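Local coordinates for protein methyltransferase (Streptococcus pyogenes, PDB 2ESR) that probably transfers a methyl group from S-adenosylmethionine to a nucleic acid substrate, perhaps ribosomal RNA, using a Rossmann-like fold, at residues A[45-50]-A[71-76]. Sequence-based numbering, arbitrary orientation.
Sequences LAIEAV and QDNIIM
Ile47 packs end-on against Asn73: its terminal methyl CD1 lies 3.4 Å from Asn73 CB. Ile47 CD1 is also 4.0 Å from Asn73 C and approaches Ile74 N, and thus rests on the helix surface between the two residues rather than on the amide. With CG1 beside the backbone N (chi1 -62°) and CD1 extended beyond it (chi2 174°), the branch projects toward helix 64-75. The Ile47 and Asn73 side chains cross at about a right angle. On Asn73, CG is anti to the carbonyl carbon, and the amide turns back toward the loop before helix 44-51, where ND2 gives a weak hydrogen bond to Ser42 O. That loop is glycine-rich, consistent with the cofactor loop of class I methyltransferases. Ile74 adds a looser flank, its CG1 4.5 Å from Ile47 CD1. The contact is small and apolar, burying 103 Å² in all, with Ile47 CA 7.2 Å from Ile74 CA. Beneath it, Phe83 of strand 83-86, the outermost of this chain's sheet on that side, touches both isoleucines and Val50, and Thr77 also packs on Ile47. Helices 44-51 and 64-75 belong to successive beta-alpha-beta units, linking the adjacent parallel strands 34-38, 56-60 and 83-86, and pack side by side, while helix 19-26 packs against Leu45, Glu48 and Ala49 of helix 44-51.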
ATOM      1  N   LEU A  45       9.043 -12.070   6.371  1.00 23.29           N
ATOM      2  CA  LEU A  45       7.771 -12.766   6.544  1.00 22.87           C
ATOM      3  C   LEU A  45       6.724 -12.352   5.517  1.00 21.42           C
ATOM      4  O   LEU A  45       6.042 -13.201   4.951  1.00 19.75           O
ATOM      5  CB  LEU A  45       7.228 -12.538   7.956  1.00 24.36           C
ATOM      6  CG  LEU A  45       8.084 -13.171   9.060  1.00 27.08           C
ATOM      7  CD1 LEU A  45       7.488 -12.855  10.421  1.00 29.93           C
ATOM      8  CD2 LEU A  45       8.155 -14.681   8.840  1.00 27.40           C
ATOM      9  N   ALA A  46       6.604 -11.052   5.271  1.00 20.68           N
ATOM     10  CA  ALA A  46       5.625 -10.568   4.302  1.00 21.42           C
ATOM     11  C   ALA A  46       5.935 -11.099   2.905  1.00 22.17           C
ATOM     12  O   ALA A  46       5.042 -11.527   2.177  1.00 20.86           O
ATOM     13  CB  ALA A  46       5.607  -9.040   4.286  1.00 22.40           C
ATOM     14  N   ILE A  47       7.213 -11.073   2.540  1.00 22.43           N
ATOM     15  CA  ILE A  47       7.636 -11.540   1.227  1.00 23.19           C
ATOM     16  C   ILE A  47       7.354 -13.032   1.051  1.00 22.27           C
ATOM     17  O   ILE A  47       6.834 -13.455   0.022  1.00 23.31           O
ATOM     18  CB  ILE A  47       9.137 -11.258   1.013  1.00 24.37           C
ATOM     19  CG1 ILE A  47       9.375  -9.745   1.064  1.00 24.75           C
ATOM     20  CG2 ILE A  47       9.604 -11.841  -0.317  1.00 26.42           C
ATOM     21  CD1 ILE A  47      10.825  -9.342   1.003  1.00 28.03           C
ATOM     22  N   GLU A  48       7.675 -13.825   2.063  1.00 21.24           N
ATOM     23  CA  GLU A  48       7.437 -15.261   1.976  1.00 22.32           C
ATOM     24  C   GLU A  48       5.940 -15.548   1.912  1.00 19.71           C
ATOM     25  O   GLU A  48       5.506 -16.431   1.176  1.00 21.82           O
ATOM     26  CB  GLU A  48       8.068 -15.975   3.171  1.00 23.65           C
ATOM     27  CG  GLU A  48       7.960 -17.493   3.149  1.00 28.20           C
ATOM     28  CD  GLU A  48       8.612 -18.122   1.930  1.00 32.66           C
ATOM     29  OE1 GLU A  48       9.688 -17.644   1.507  1.00 34.63           O
ATOM     30  OE2 GLU A  48       8.057 -19.110   1.402  1.00 33.69           O
ATOM     31  N   ALA A  49       5.145 -14.783   2.657  1.00 20.43           N
ATOM     32  CA  ALA A  49       3.698 -14.984   2.666  1.00 17.94           C
ATOM     33  C   ALA A  49       3.112 -14.734   1.283  1.00 19.20           C
ATOM     34  O   ALA A  49       2.216 -15.448   0.841  1.00 19.47           O
ATOM     35  CB  ALA A  49       3.035 -14.059   3.690  1.00 18.87           C
ATOM     36  N   VAL A  50       3.601 -13.705   0.604  1.00 19.47           N
ATOM     37  CA  VAL A  50       3.107 -13.415  -0.736  1.00 21.39           C
ATOM     38  C   VAL A  50       3.575 -14.523  -1.678  1.00 22.12           C
ATOM     39  O   VAL A  50       2.833 -14.968  -2.558  1.00 22.37           O
ATOM     40  CB  VAL A  50       3.612 -12.038  -1.233  1.00 22.47           C
ATOM     41  CG1 VAL A  50       3.285 -11.856  -2.707  1.00 23.12           C
ATOM     42  CG2 VAL A  50       2.952 -10.926  -0.422  1.00 22.41           C
ATOM     43  N   GLN A  71      13.418  -2.914   0.450  1.00 33.58           N
ATOM     44  CA  GLN A  71      13.293  -2.506  -0.941  1.00 36.67           C
ATOM     45  C   GLN A  71      14.066  -3.426  -1.878  1.00 37.41           C
ATOM     46  O   GLN A  71      13.580  -3.773  -2.956  1.00 37.68           O
ATOM     47  CB  GLN A  71      13.751  -1.051  -1.096  1.00 38.02           C
ATOM     48  CG  GLN A  71      12.762  -0.063  -0.486  1.00 40.60           C
ATOM     49  CD  GLN A  71      13.281   1.362  -0.441  1.00 42.81           C
ATOM     50  OE1 GLN A  71      13.709   1.912  -1.453  1.00 45.19           O
ATOM     51  NE2 GLN A  71      13.239   1.969   0.740  1.00 44.38           N
ATOM     52  N   ASP A  72      15.261  -3.831  -1.464  1.00 39.09           N
ATOM     53  CA  ASP A  72      16.074  -4.728  -2.278  1.00 40.95           C
ATOM     54  C   ASP A  72      15.431  -6.111  -2.366  1.00 40.57           C
ATOM     55  O   ASP A  72      15.331  -6.685  -3.451  1.00 40.55           O
ATOM     56  CB  ASP A  72      17.485  -4.847  -1.691  1.00 43.30           C
ATOM     57  CG  ASP A  72      18.296  -3.572  -1.855  1.00 47.18           C
ATOM     58  OD1 ASP A  72      19.406  -3.497  -1.283  1.00 49.25           O
ATOM     59  OD2 ASP A  72      17.831  -2.648  -2.559  1.00 49.21           O
ATOM     60  N   ASN A  73      14.993  -6.643  -1.225  1.00 40.24           N
ATOM     61  CA  ASN A  73      14.360  -7.959  -1.190  1.00 40.29           C
ATOM     62  C   ASN A  73      13.098  -7.990  -2.045  1.00 40.28           C
ATOM     63  O   ASN A  73      12.787  -9.000  -2.673  1.00 39.86           O
ATOM     64  CB  ASN A  73      13.995  -8.357   0.249  1.00 40.78           C
ATOM     65  CG  ASN A  73      15.212  -8.662   1.106  1.00 40.90           C
ATOM     66  OD1 ASN A  73      16.124  -9.367   0.681  1.00 41.66           O
ATOM     67  ND2 ASN A  73      15.218  -8.146   2.328  1.00 42.34           N
ATOM     68  N   ILE A  74      12.371  -6.878  -2.055  1.00 41.42           N
ATOM     69  CA  ILE A  74      11.140  -6.776  -2.827  1.00 42.95           C
ATOM     70  C   ILE A  74      11.415  -6.899  -4.324  1.00 44.53           C
ATOM     71  O   ILE A  74      10.596  -7.427  -5.075  1.00 43.22           O
ATOM     72  CB  ILE A  74      10.423  -5.438  -2.544  1.00 42.71           C
ATOM     73  CG1 ILE A  74       9.939  -5.407  -1.092  1.00 42.74           C
ATOM     74  CG2 ILE A  74       9.251  -5.262  -3.494  1.00 44.11           C
ATOM     75  CD1 ILE A  74       9.310  -4.091  -0.671  1.00 42.86           C
ATOM     76  N   ILE A  75      12.575  -6.412  -4.752  1.00 47.41           N
ATOM     77  CA  ILE A  75      12.950  -6.477  -6.159  1.00 50.05           C
ATOM     78  C   ILE A  75      13.250  -7.915  -6.570  1.00 51.49           C
ATOM     79  O   ILE A  75      12.898  -8.341  -7.668  1.00 51.99           O
ATOM     80  CB  ILE A  75      14.191  -5.613  -6.451  1.00 50.49           C
ATOM     81  CG1 ILE A  75      13.946  -4.176  -5.990  1.00 51.22           C
ATOM     82  CG2 ILE A  75      14.493  -5.629  -7.942  1.00 51.07           C
ATOM     83  CD1 ILE A  75      15.152  -3.273  -6.130  1.00 52.26           C
HETATM   84  N   MSE A  76      13.898  -8.659  -5.678  1.00 53.50           N
HETATM   85  CA  MSE A  76      14.253 -10.048  -5.950  1.00 55.49           C
HETATM   86  C   MSE A  76      13.045 -10.961  -6.137  1.00 54.84           C
HETATM   87  O   MSE A  76      13.187 -12.095  -6.592  1.00 55.24           O
HETATM   88  CB  MSE A  76      15.133 -10.601  -4.824  1.00 59.19           C
HETATM   89  CG  MSE A  76      16.543 -10.035  -4.795  1.00 64.41           C
HETATM   90 SE   MSE A  76      17.661 -10.913  -3.479  1.00 75.21          SE
HETATM   91  CE  MSE A  76      18.069 -12.524  -4.465  1.00 69.53           C
TER